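Local structure of hypothetical protein (Parabacteroides merdae, 4OO3) at residues M92-A95 with K100-E103; K107-G112 with E132-I137; L145-T150 with L424-T429; V227-F232 with P416-P421; P233-D238 with K293-T298. The protein is of unknown function but is probably an NAD(P)-dependent oxidoreductase of the Gfo/Idh/MocA type, pairing a Rossmann-fold part with a C-terminal sheet domain. One frame throughout, in Å; residues are numbered along the deposited sequence.

Contacts 1 and 2 lie in the Rossmann part and share helix 98-110: contact 1 pins its start to the parallel sheet, while contact 2 packs its end against helix 125-140. Contact 3 ties strand 145-147 of that sheet to helix 419-439, whose beginning also serves contact 4; contact 5 touches contact 4 and joins a loop to a hairpin of the mixed sheet. Contacts 1 and 3 are buried, and each centres on a polar oxygen gripped by a lysine. Contacts 2 and 5 are partly buried: the first is all apolar across its helices, the second adds a lysine-amide bond to aliphatic packing. Contact 4, two tryptophans near the surface, has no hydrogen bond across it.

Contact 1. Residues M92-A95 with K100-E103; sequences MIQA and KKTE
In the Rossmann part's beta-alpha-beta unit of strand 91-94, helix 98-110 and strand 114-117, Q94 at the end of the first strand meets K101 in the first turns of the helix. The backbones stand well apart, with Q94 CA and K101 CA 7.2 Å from each other, and long side chains close the gap. K101 NZ donates to Q94 OE1 over 2.7 Å, arriving in the plane of the amide with a C=O...N angle of 152°. The lysine first runs extended; two bends (chi3 -72°, chi4 -73°) then fold its end back over Q94 OE1, which already lies 3.4 Å from K101 CG. The lysine nitrogen comes near the Q94 carbonyl oxygen, but the angle there is too poor for a bond. Beyond the pair, S117 OG takes a further hydrogen bond from K101 NZ and the D118 carbonyl a weak one, while Q94 NE2 reaches weakly to the L17 carbonyl. Lysine suits this place because its flexible chain can bury one ammonium group among several oxygens. With no acidic group among these partners, the positive charge is probably spread over neutral dipoles, knitting together the carboxyl ends of adjacent strands.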
# COMPACT_ATOMS: atom_id res chain seq x y z
N MSE A 92 -4.90 -8.74 15.84
CA MSE A 92 -4.91 -7.30 16.08
C MSE A 92 -4.84 -6.57 14.77
O MSE A 92 -4.02 -6.89 13.92
CB MSE A 92 -3.71 -6.94 16.95
CG MSE A 92 -3.79 -5.51 17.48
SE MSE A 92 -2.91 -4.26 16.23
CE MSE A 92 -1.07 -4.61 16.80
N ILE A 93 -5.71 -5.57 14.61
CA ILE A 93 -5.74 -4.74 13.42
C ILE A 93 -5.13 -3.37 13.71
O ILE A 93 -5.67 -2.62 14.53
CB ILE A 93 -7.19 -4.54 12.93
CG1 ILE A 93 -7.89 -5.89 12.71
CG2 ILE A 93 -7.22 -3.68 11.67
CD1 ILE A 93 -7.21 -6.79 11.70
N GLN A 94 -4.04 -3.03 13.04
CA GLN A 94 -3.37 -1.74 13.26
C GLN A 94 -3.41 -0.85 12.02
O GLN A 94 -2.79 -1.15 11.01
CB GLN A 94 -1.92 -1.95 13.73
CG GLN A 94 -1.50 -1.02 14.87
CD GLN A 94 -1.60 0.46 14.50
OE1 GLN A 94 -1.14 0.88 13.44
NE2 GLN A 94 -2.22 1.26 15.37
N ALA A 95 -4.16 0.25 12.10
CA ALA A 95 -4.18 1.26 11.05
C ALA A 95 -4.41 2.63 11.67
O ALA A 95 -5.49 2.91 12.19
CB ALA A 95 -5.25 0.96 10.01
N LYS A 100 3.75 5.38 16.33
CA LYS A 100 3.48 4.41 17.39
C LYS A 100 3.40 2.94 16.92
O LYS A 100 3.50 2.03 17.73
CB LYS A 100 2.15 4.77 18.06
CG LYS A 100 2.12 6.10 18.80
CD LYS A 100 0.68 6.54 19.03
CE LYS A 100 0.43 7.00 20.46
NZ LYS A 100 0.91 8.39 20.69
N LYS A 101 3.21 2.72 15.63
CA LYS A 101 2.78 1.42 15.12
C LYS A 101 3.72 0.26 15.43
O LYS A 101 3.27 -0.80 15.86
CB LYS A 101 2.59 1.49 13.61
CG LYS A 101 2.13 0.19 12.96
CD LYS A 101 2.21 0.27 11.45
CE LYS A 101 1.13 1.16 10.85
NZ LYS A 101 -0.21 0.52 10.91
N THR A 102 5.01 0.45 15.19
CA THR A 102 5.94 -0.67 15.25
C THR A 102 6.07 -1.21 16.68
O THR A 102 6.09 -2.43 16.90
CB THR A 102 7.33 -0.29 14.66
OG1 THR A 102 7.15 0.55 13.51
CG2 THR A 102 8.09 -1.54 14.25
N GLU A 103 6.11 -0.31 17.66
CA GLU A 103 6.13 -0.71 19.07
C GLU A 103 4.86 -1.47 19.44
O GLU A 103 4.93 -2.53 20.05
CB GLU A 103 6.33 0.51 19.98
CG GLU A 103 6.54 0.19 21.45
CD GLU A 103 7.71 -0.76 21.72
OE1 GLU A 103 8.75 -0.66 21.04
OE2 GLU A 103 7.57 -1.60 22.63

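Contact 2. Residues K107-G112 with E132-I137; sequences KTLEAG and EECFAI
L109 and I137 mark the closest approach of helices 98-110 and 125-140, their CA atoms 6.6 Å apart, and the two segments run in much the same direction, as expected of helices lying side by side on one face of a Rossmann sheet. L109 points into the seam and its CD1 touches C134 CB at 3.6 Å, the same methyl resting near the C134 carbonyl oxygen. C134 is small enough to let the leucine branch come this close to its own helix backbone. I137 packs beside it. Its CG2, anti to the backbone N (with CG1 anti to the carbonyl carbon, chi1 -67°), nestles against the backbone where L109 passes into E110, lying 3.8 Å from E110 N and also near L109 CB. The other arm of the isoleucine crosses the glutamate stem obliquely, I137 CD1 meeting E110 CG at 4.1 Å. Just beyond, helix 98-110 ends in a Schellman motif: G112 N bonds to L109 O, and G112 adopts a positive phi (80°), which favours glycine. K106 forms a long, weak ion pair with E110 and touches E133. The carboxylates of E110 and E133 are 5.4 Å apart between their OE2 atoms, near enough for mild repulsion that this lysine may offset. Across the seam itself dispersion does the work, with charge kept to its outer edge.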
# COMPACT_ATOMS: atom_id res chain seq x y z
N LYS A 107 4.80 -5.58 20.82
CA LYS A 107 4.21 -6.01 22.09
C LYS A 107 3.04 -6.95 21.89
O LYS A 107 2.79 -7.84 22.71
CB LYS A 107 3.77 -4.81 22.92
CG LYS A 107 4.90 -3.85 23.23
CD LYS A 107 4.64 -3.08 24.51
CE LYS A 107 4.95 -3.94 25.72
NZ LYS A 107 4.56 -3.26 26.97
N THR A 108 2.32 -6.75 20.79
CA THR A 108 1.19 -7.61 20.46
C THR A 108 1.66 -9.01 20.09
O THR A 108 1.07 -10.00 20.52
CB THR A 108 0.35 -6.99 19.33
OG1 THR A 108 -0.11 -5.70 19.73
CG2 THR A 108 -0.84 -7.86 19.02
N LEU A 109 2.71 -9.10 19.28
CA LEU A 109 3.25 -10.40 18.87
C LEU A 109 3.83 -11.17 20.05
O LEU A 109 3.61 -12.38 20.16
CB LEU A 109 4.30 -10.21 17.77
CG LEU A 109 3.78 -9.68 16.44
CD1 LEU A 109 4.93 -9.13 15.61
CD2 LEU A 109 3.01 -10.74 15.67
N GLU A 110 4.57 -10.49 20.92
CA GLU A 110 5.03 -11.07 22.19
C GLU A 110 3.90 -11.72 22.98
O GLU A 110 4.12 -12.72 23.67
CB GLU A 110 5.64 -10.01 23.09
CG GLU A 110 7.01 -9.52 22.66
CD GLU A 110 7.59 -8.53 23.65
OE1 GLU A 110 6.83 -7.68 24.18
OE2 GLU A 110 8.81 -8.60 23.89
N ALA A 111 2.70 -11.15 22.90
CA ALA A 111 1.55 -11.68 23.61
C ALA A 111 0.86 -12.82 22.87
O ALA A 111 -0.18 -13.31 23.32
CB ALA A 111 0.56 -10.56 23.90
N GLY A 112 1.43 -13.26 21.75
CA GLY A 112 0.91 -14.40 20.99
C GLY A 112 -0.27 -14.05 20.11
O GLY A 112 -1.02 -14.93 19.71
N GLU A 132 12.23 -6.03 12.21
CA GLU A 132 12.95 -7.30 12.07
C GLU A 132 12.74 -8.19 13.29
O GLU A 132 12.53 -9.39 13.14
CB GLU A 132 14.44 -7.07 11.87
CG GLU A 132 14.81 -6.48 10.53
CD GLU A 132 16.30 -6.26 10.41
OE1 GLU A 132 16.84 -5.42 11.15
OE2 GLU A 132 16.92 -6.95 9.58
N GLU A 133 12.82 -7.60 14.48
CA GLU A 133 12.55 -8.35 15.72
C GLU A 133 11.11 -8.90 15.72
O GLU A 133 10.89 -10.07 16.07
CB GLU A 133 12.80 -7.47 16.96
CG GLU A 133 12.98 -8.27 18.25
CD GLU A 133 13.08 -7.39 19.49
OE1 GLU A 133 13.21 -6.16 19.36
OE2 GLU A 133 13.03 -7.94 20.61
N CYS A 134 10.16 -8.05 15.32
CA CYS A 134 8.75 -8.45 15.18
C CYS A 134 8.60 -9.71 14.34
O CYS A 134 7.90 -10.66 14.73
CB CYS A 134 7.92 -7.34 14.54
SG CYS A 134 7.76 -5.82 15.51
N PHE A 135 9.27 -9.74 13.19
CA PHE A 135 9.22 -10.92 12.34
C PHE A 135 9.89 -12.13 12.98
O PHE A 135 9.44 -13.26 12.81
CB PHE A 135 9.80 -10.63 10.95
CG PHE A 135 8.83 -9.94 10.03
CD1 PHE A 135 7.63 -10.54 9.69
CD2 PHE A 135 9.11 -8.70 9.51
CE1 PHE A 135 6.74 -9.92 8.84
CE2 PHE A 135 8.22 -8.07 8.66
CZ PHE A 135 7.03 -8.68 8.33
N ALA A 136 10.95 -11.89 13.75
CA ALA A 136 11.62 -12.96 14.50
C ALA A 136 10.70 -13.52 15.59
O ALA A 136 10.61 -14.73 15.78
CB ALA A 136 12.92 -12.46 15.11
N ILE A 137 10.01 -12.63 16.30
CA ILE A 137 9.06 -13.05 17.33
C ILE A 137 7.89 -13.82 16.72
O ILE A 137 7.48 -14.85 17.24
CB ILE A 137 8.53 -11.86 18.14
CG1 ILE A 137 9.66 -11.23 18.97
CG2 ILE A 137 7.40 -12.28 19.07
CD1 ILE A 137 9.40 -9.78 19.33

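Contact 3. Residues L145-T150 with L424-T429; sequences LYDIMT and LAKYYT
D147 OD2 is held by two neighbours in sequence, K426 and Y427, both from helix 419-439. K426 NZ forms a salt bridge to D147 OD2 at 2.7 Å, and Y427 OH donates to this same oxygen through its anti lone pair, also at 2.7 Å. A carboxylate suits this site, one oxygen accepting from a hydroxyl while facing an ammonium group. The carboxylate is turned 56° from the tyrosine ring, with OD2 at the ring's edge. D147 reaches them with CG set between its backbone N and carbonyl carbon (chi1 64°). M149, present as selenomethionine, meets K426 tip to tip, its SE 3.4 Å from K426 NZ. The lysine stem lies over one tyrosine face, K426 CD standing 4.3 Å above the ring centre. Farther out, the backbone N of M121 bonds to Y427 OH. M149 also packs on K119, by sequence probably the lysine of the family's E-K-P motif. Replacing D147 by an asparagine would probably leave the buried K426 ammonium without its counter-charge and weaken the grip on Y427. The cluster fastens the edge strand of the Rossmann sheet to the last long helix of the chain, and its opposite charges probably compensate one another.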
# COMPACT_ATOMS: atom_id res chain seq x y z
N LEU A 145 2.56 -12.00 11.03
CA LEU A 145 2.56 -10.55 10.87
C LEU A 145 2.41 -10.28 9.38
O LEU A 145 3.16 -10.82 8.58
CB LEU A 145 3.88 -9.95 11.40
CG LEU A 145 4.14 -8.46 11.14
CD1 LEU A 145 3.01 -7.58 11.68
CD2 LEU A 145 5.46 -8.04 11.76
N TYR A 146 1.43 -9.46 9.00
CA TYR A 146 1.16 -9.19 7.59
C TYR A 146 0.77 -7.74 7.38
O TYR A 146 0.12 -7.15 8.25
CB TYR A 146 0.03 -10.10 7.10
CG TYR A 146 -0.00 -10.34 5.61
CD1 TYR A 146 1.13 -10.74 4.93
CD2 TYR A 146 -1.18 -10.22 4.89
CE1 TYR A 146 1.11 -10.98 3.57
CE2 TYR A 146 -1.22 -10.46 3.53
CZ TYR A 146 -0.06 -10.84 2.88
OH TYR A 146 -0.07 -11.08 1.53
N ASP A 147 1.17 -7.16 6.25
CA ASP A 147 0.66 -5.85 5.87
C ASP A 147 -0.28 -5.92 4.67
O ASP A 147 -0.55 -6.99 4.14
CB ASP A 147 1.79 -4.80 5.72
CG ASP A 147 2.77 -5.11 4.60
OD1 ASP A 147 2.56 -6.04 3.80
OD2 ASP A 147 3.77 -4.36 4.53
N ILE A 148 -0.79 -4.76 4.26
CA ILE A 148 -1.89 -4.69 3.32
C ILE A 148 -1.44 -4.03 2.01
O ILE A 148 -1.50 -2.81 1.87
CB ILE A 148 -3.07 -3.93 3.96
CG1 ILE A 148 -3.47 -4.63 5.27
CG2 ILE A 148 -4.24 -3.86 2.99
CD1 ILE A 148 -4.40 -3.83 6.15
N MSE A 149 -1.00 -4.87 1.07
CA MSE A 149 -0.58 -4.43 -0.27
C MSE A 149 -1.73 -4.59 -1.23
O MSE A 149 -1.86 -5.60 -1.92
CB MSE A 149 0.63 -5.26 -0.73
CG MSE A 149 1.83 -5.13 0.19
SE MSE A 149 2.59 -3.32 0.05
CE MSE A 149 1.98 -2.57 1.75
N THR A 150 -2.58 -3.58 -1.30
CA THR A 150 -3.79 -3.62 -2.12
C THR A 150 -3.53 -3.63 -3.64
O THR A 150 -4.29 -4.24 -4.40
CB THR A 150 -4.70 -2.43 -1.79
OG1 THR A 150 -3.93 -1.22 -1.79
CG2 THR A 150 -5.33 -2.61 -0.41
N LEU A 424 10.40 -7.37 4.39
CA LEU A 424 11.63 -6.81 4.94
C LEU A 424 12.48 -6.10 3.88
O LEU A 424 12.98 -5.01 4.13
CB LEU A 424 12.46 -7.89 5.63
CG LEU A 424 11.94 -8.35 6.99
CD1 LEU A 424 12.80 -9.51 7.48
CD2 LEU A 424 11.93 -7.20 7.98
N ALA A 425 12.64 -6.70 2.70
CA ALA A 425 13.41 -6.05 1.63
C ALA A 425 12.77 -4.73 1.23
O ALA A 425 13.46 -3.74 0.97
CB ALA A 425 13.53 -6.96 0.41
N LYS A 426 11.44 -4.72 1.22
CA LYS A 426 10.66 -3.55 0.88
C LYS A 426 10.94 -2.42 1.86
O LYS A 426 11.28 -1.31 1.45
CB LYS A 426 9.18 -3.91 0.93
CG LYS A 426 8.22 -2.84 0.46
CD LYS A 426 6.92 -2.85 1.26
CE LYS A 426 6.27 -4.22 1.32
NZ LYS A 426 5.08 -4.27 2.19
N TYR A 427 10.78 -2.73 3.15
CA TYR A 427 10.98 -1.74 4.21
C TYR A 427 12.44 -1.34 4.37
O TYR A 427 12.74 -0.20 4.75
CB TYR A 427 10.38 -2.22 5.54
CG TYR A 427 8.88 -2.18 5.54
CD1 TYR A 427 8.21 -0.97 5.46
CD2 TYR A 427 8.12 -3.35 5.59
CE1 TYR A 427 6.83 -0.91 5.43
CE2 TYR A 427 6.74 -3.30 5.57
CZ TYR A 427 6.10 -2.08 5.49
OH TYR A 427 4.74 -2.01 5.47
N TYR A 428 13.36 -2.26 4.09
CA TYR A 428 14.78 -1.90 4.04
C TYR A 428 14.99 -0.82 2.98
O TYR A 428 15.68 0.17 3.22
CB TYR A 428 15.66 -3.11 3.72
CG TYR A 428 17.12 -2.73 3.51
CD1 TYR A 428 17.95 -2.50 4.60
CD2 TYR A 428 17.64 -2.58 2.24
CE1 TYR A 428 19.28 -2.15 4.42
CE2 TYR A 428 18.97 -2.22 2.05
CZ TYR A 428 19.79 -2.00 3.15
OH TYR A 428 21.10 -1.64 2.96
N THR A 429 14.39 -1.03 1.81
CA THR A 429 14.51 -0.06 0.71
C THR A 429 14.00 1.32 1.13
O THR A 429 14.71 2.32 0.96
CB THR A 429 13.78 -0.56 -0.56
OG1 THR A 429 14.19 -1.90 -0.87
CG2 THR A 429 14.10 0.33 -1.75

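Contact 4. Residues V227-F232 with P416-P421; sequences VQWEAF and PDWEVP
W229 and W418 meet as the two sole partners here, and the aromatic contact is oblique, neither a stack nor an edge-to-face pair. The W229 five-membered ring and the W418 six-membered ring have centroids 5.8 Å apart and planes inclined at 54°. The corner atom W418 CH2 approaches the edge of the W229 indole near its plane, 4.0 Å from W229 CD1 and just as far from W229 NE1. Large, flat indoles suit this place, each spanning much of the 9.9 Å between W229 CA and W418 CA. W229 swings across with CG anti to its own N (chi1 -168°). Within 416-421, E419 CG lies 3.6 Å above one face of the W418 ring. No hydrogen bond crosses between the two segments; within them, E419 N to P416 O closes a type I turn, and F232 N to Q228 O closes the last helical turn. Charged groups frame the pair, since R161 makes a cation-pi contact with W229, and R152, salt-bridged to E419, touches both indoles. The tryptophans thus join the end of helix 220-231 to the turn leading into helix 419-439, with D234 against W418; on the same helical segment V227 packs on strands 282-294 and 297-306.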
# COMPACT_ATOMS: atom_id res chain seq x y z
N VAL A 227 7.39 -3.25 -7.65
CA VAL A 227 8.55 -3.61 -8.49
C VAL A 227 9.04 -5.03 -8.15
O VAL A 227 9.35 -5.78 -9.06
CB VAL A 227 9.70 -2.53 -8.61
CG1 VAL A 227 9.36 -1.21 -7.95
CG2 VAL A 227 11.07 -3.06 -8.20
N GLN A 228 9.05 -5.39 -6.87
CA GLN A 228 9.33 -6.77 -6.45
C GLN A 228 8.32 -7.77 -7.01
O GLN A 228 8.67 -8.79 -7.60
CB GLN A 228 9.33 -6.88 -4.92
CG GLN A 228 10.41 -6.08 -4.22
CD GLN A 228 10.38 -6.19 -2.70
OE1 GLN A 228 9.42 -6.72 -2.11
NE2 GLN A 228 11.43 -5.69 -2.07
N TRP A 229 7.04 -7.46 -6.82
CA TRP A 229 5.96 -8.38 -7.12
C TRP A 229 5.70 -8.55 -8.63
O TRP A 229 5.46 -9.67 -9.11
CB TRP A 229 4.70 -7.91 -6.40
CG TRP A 229 3.60 -8.89 -6.37
CD1 TRP A 229 3.47 -9.97 -5.53
CD2 TRP A 229 2.46 -8.90 -7.21
NE1 TRP A 229 2.31 -10.64 -5.80
CE2 TRP A 229 1.67 -10.01 -6.83
CE3 TRP A 229 2.02 -8.08 -8.24
CZ2 TRP A 229 0.48 -10.31 -7.46
CZ3 TRP A 229 0.83 -8.38 -8.87
CH2 TRP A 229 0.07 -9.49 -8.48
N GLU A 230 5.76 -7.46 -9.38
CA GLU A 230 5.58 -7.52 -10.83
C GLU A 230 6.82 -8.04 -11.57
O GLU A 230 6.71 -8.86 -12.47
CB GLU A 230 5.23 -6.15 -11.39
CG GLU A 230 3.87 -5.62 -10.97
CD GLU A 230 3.73 -4.14 -11.25
OE1 GLU A 230 4.75 -3.46 -11.47
OE2 GLU A 230 2.59 -3.63 -11.23
N ALA A 231 7.99 -7.54 -11.18
CA ALA A 231 9.21 -7.72 -11.97
C ALA A 231 10.05 -8.90 -11.51
O ALA A 231 10.92 -9.36 -12.25
CB ALA A 231 10.03 -6.45 -11.97
N PHE A 232 9.79 -9.39 -10.30
CA PHE A 232 10.48 -10.58 -9.78
C PHE A 232 9.48 -11.54 -9.11
O PHE A 232 9.63 -11.88 -7.94
CB PHE A 232 11.58 -10.17 -8.78
CG PHE A 232 12.55 -9.16 -9.33
CD1 PHE A 232 12.25 -7.81 -9.32
CD2 PHE A 232 13.77 -9.57 -9.86
CE1 PHE A 232 13.14 -6.88 -9.84
CE2 PHE A 232 14.66 -8.65 -10.37
CZ PHE A 232 14.35 -7.31 -10.36
N PRO A 416 3.30 -17.81 2.37
CA PRO A 416 4.26 -18.34 1.39
C PRO A 416 5.69 -17.81 1.56
O PRO A 416 5.89 -16.69 2.05
CB PRO A 416 3.67 -17.91 0.03
CG PRO A 416 2.59 -16.93 0.34
CD PRO A 416 2.12 -17.22 1.72
N ASP A 417 6.65 -18.63 1.16
CA ASP A 417 8.09 -18.39 1.31
C ASP A 417 8.54 -16.94 1.20
O ASP A 417 9.25 -16.43 2.07
CB ASP A 417 8.86 -19.18 0.23
CG ASP A 417 9.02 -20.64 0.57
OD1 ASP A 417 8.42 -21.11 1.57
OD2 ASP A 417 9.75 -21.33 -0.18
N TRP A 418 8.14 -16.30 0.11
CA TRP A 418 8.71 -15.01 -0.27
C TRP A 418 8.19 -13.81 0.53
O TRP A 418 8.82 -12.76 0.54
CB TRP A 418 8.50 -14.77 -1.78
CG TRP A 418 7.08 -14.96 -2.23
CD1 TRP A 418 6.52 -16.12 -2.71
CD2 TRP A 418 6.03 -13.98 -2.24
NE1 TRP A 418 5.20 -15.91 -3.01
CE2 TRP A 418 4.87 -14.61 -2.74
CE3 TRP A 418 5.97 -12.63 -1.87
CZ2 TRP A 418 3.66 -13.94 -2.89
CZ3 TRP A 418 4.76 -11.96 -2.02
CH2 TRP A 418 3.62 -12.62 -2.52
N GLU A 419 7.06 -13.97 1.22
CA GLU A 419 6.35 -12.82 1.81
C GLU A 419 7.13 -12.07 2.90
O GLU A 419 7.28 -10.85 2.81
CB GLU A 419 4.96 -13.23 2.32
CG GLU A 419 3.91 -13.30 1.22
CD GLU A 419 3.23 -11.97 0.93
OE1 GLU A 419 3.82 -10.90 1.20
OE2 GLU A 419 2.08 -11.98 0.44
N VAL A 420 7.61 -12.77 3.92
CA VAL A 420 8.32 -12.11 5.01
C VAL A 420 9.63 -11.51 4.53
O VAL A 420 9.86 -10.31 4.72
CB VAL A 420 8.54 -13.06 6.21
CG1 VAL A 420 9.50 -12.43 7.22
CG2 VAL A 420 7.21 -13.39 6.87
N PRO A 421 10.50 -12.32 3.89
CA PRO A 421 11.74 -11.70 3.42
C PRO A 421 11.50 -10.49 2.48
O PRO A 421 12.24 -9.52 2.57
CB PRO A 421 12.48 -12.84 2.70
CG PRO A 421 11.48 -13.94 2.53
CD PRO A 421 10.44 -13.76 3.59

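Contact 5. Residues P233-D238 with K293-T298; sequences PDQIID and KIKGVT
The flat group here is the Q235 amide, met at its oxygen end by K295. K295 NZ donates to Q235 OE1 over 2.8 Å and stands almost in line with the C=O bond, at an angle of 168°, while K295 CE follows at 3.1 Å from Q235 OE1. The glutamine runs extended beyond CG (chi2 176°), which carries the amide out to the bent lysine. A water accepts a weak bond from K295 NZ and donates to I236 O at 2.7 Å, adding a water-mediated link from K295 to the loop backbone. An alanine in place of Q235 is likely to leave the K295 ammonium held to this loop by little more than that water, and freer to swing. Beneath these polar links, I237 and I294 cross at about a right angle, their CD1 methyls 4.0 Å apart, branched aliphatics that fill the buried side. K295 and G296 form the corner of a type I' turn, whose positive phi values suit glycine, and this turn closes the hairpin of strands 282-294 and 297-306 in the mixed sheet. The loop lies between helices 220-231 and 239-242, the second N-capped by D238, and N422 of helix 419-439 bonds its backbone at Q235 O and I237 N.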
# COMPACT_ATOMS: atom_id res chain seq x y z
N PRO A 233 8.47 -12.00 -9.88
CA PRO A 233 7.37 -12.75 -9.28
C PRO A 233 7.83 -13.93 -8.43
O PRO A 233 8.59 -14.76 -8.89
CB PRO A 233 6.55 -13.24 -10.48
CG PRO A 233 7.01 -12.43 -11.65
CD PRO A 233 8.42 -12.03 -11.35
N ASP A 234 7.39 -13.96 -7.18
CA ASP A 234 7.64 -15.09 -6.27
C ASP A 234 9.13 -15.37 -5.99
O ASP A 234 9.45 -16.41 -5.41
CB ASP A 234 6.95 -16.36 -6.80
CG ASP A 234 5.45 -16.20 -6.91
OD1 ASP A 234 4.90 -15.23 -6.36
OD2 ASP A 234 4.80 -17.07 -7.54
N GLN A 235 10.02 -14.47 -6.38
CA GLN A 235 11.44 -14.59 -6.04
C GLN A 235 11.68 -13.99 -4.66
O GLN A 235 11.21 -12.89 -4.36
CB GLN A 235 12.31 -13.87 -7.07
CG GLN A 235 12.17 -14.40 -8.49
CD GLN A 235 12.97 -13.59 -9.48
OE1 GLN A 235 14.09 -13.18 -9.20
NE2 GLN A 235 12.39 -13.34 -10.65
N ILE A 236 12.43 -14.73 -3.83
CA ILE A 236 12.79 -14.28 -2.49
C ILE A 236 13.88 -13.23 -2.62
O ILE A 236 14.93 -13.51 -3.17
CB ILE A 236 13.30 -15.45 -1.63
CG1 ILE A 236 12.17 -16.48 -1.44
CG2 ILE A 236 13.82 -14.95 -0.29
CD1 ILE A 236 12.53 -17.67 -0.59
N ILE A 237 13.63 -12.02 -2.13
CA ILE A 237 14.62 -10.95 -2.17
C ILE A 237 15.38 -10.93 -0.84
O ILE A 237 14.76 -10.78 0.22
CB ILE A 237 13.98 -9.56 -2.41
CG1 ILE A 237 13.02 -9.58 -3.61
CG2 ILE A 237 15.05 -8.49 -2.58
CD1 ILE A 237 13.66 -9.87 -4.95
N ASP A 238 16.70 -11.09 -0.90
CA ASP A 238 17.55 -10.99 0.28
C ASP A 238 18.06 -9.55 0.35
O ASP A 238 18.91 -9.16 -0.44
CB ASP A 238 18.72 -11.97 0.20
CG ASP A 238 19.63 -11.94 1.43
OD1 ASP A 238 19.42 -11.09 2.33
OD2 ASP A 238 20.56 -12.76 1.50
N LYS A 293 19.00 -0.29 -6.96
CA LYS A 293 19.18 -1.51 -7.73
C LYS A 293 18.61 -2.67 -6.94
O LYS A 293 18.87 -2.81 -5.74
CB LYS A 293 20.65 -1.73 -8.06
CG LYS A 293 21.13 -0.82 -9.18
CD LYS A 293 22.60 -1.01 -9.50
CE LYS A 293 22.93 -0.33 -10.82
NZ LYS A 293 24.38 -0.06 -10.97
N ILE A 294 17.80 -3.48 -7.62
CA ILE A 294 17.26 -4.71 -7.05
C ILE A 294 17.69 -5.85 -7.96
O ILE A 294 17.25 -5.95 -9.11
CB ILE A 294 15.72 -4.65 -6.87
CG1 ILE A 294 15.16 -6.05 -6.64
CG2 ILE A 294 15.04 -4.02 -8.08
CD1 ILE A 294 13.78 -6.07 -6.04
N LYS A 295 18.58 -6.70 -7.44
CA LYS A 295 19.20 -7.79 -8.21
C LYS A 295 19.74 -7.29 -9.54
O LYS A 295 19.48 -7.89 -10.59
CB LYS A 295 18.21 -8.94 -8.42
CG LYS A 295 17.52 -9.37 -7.14
CD LYS A 295 17.40 -10.88 -7.01
CE LYS A 295 16.31 -11.44 -7.90
NZ LYS A 295 16.70 -12.79 -8.40
N GLY A 296 20.48 -6.19 -9.50
CA GLY A 296 21.15 -5.65 -10.68
C GLY A 296 20.28 -4.73 -11.53
O GLY A 296 20.81 -4.05 -12.42
N VAL A 297 18.98 -4.69 -11.26
CA VAL A 297 18.03 -3.90 -12.05
C VAL A 297 17.79 -2.56 -11.37
O VAL A 297 17.39 -2.52 -10.22
CB VAL A 297 16.67 -4.63 -12.19
CG1 VAL A 297 15.70 -3.80 -13.02
CG2 VAL A 297 16.87 -6.00 -12.80
N THR A 298 18.03 -1.46 -12.09
CA THR A 298 17.80 -0.13 -11.55
C THR A 298 16.30 0.21 -11.61
O THR A 298 15.70 0.22 -12.68
CB THR A 298 18.60 0.95 -12.30
OG1 THR A 298 20.00 0.67 -12.21
CG2 THR A 298 18.33 2.32 -11.71
O HOH W 1 16.57 -13.27 -5.27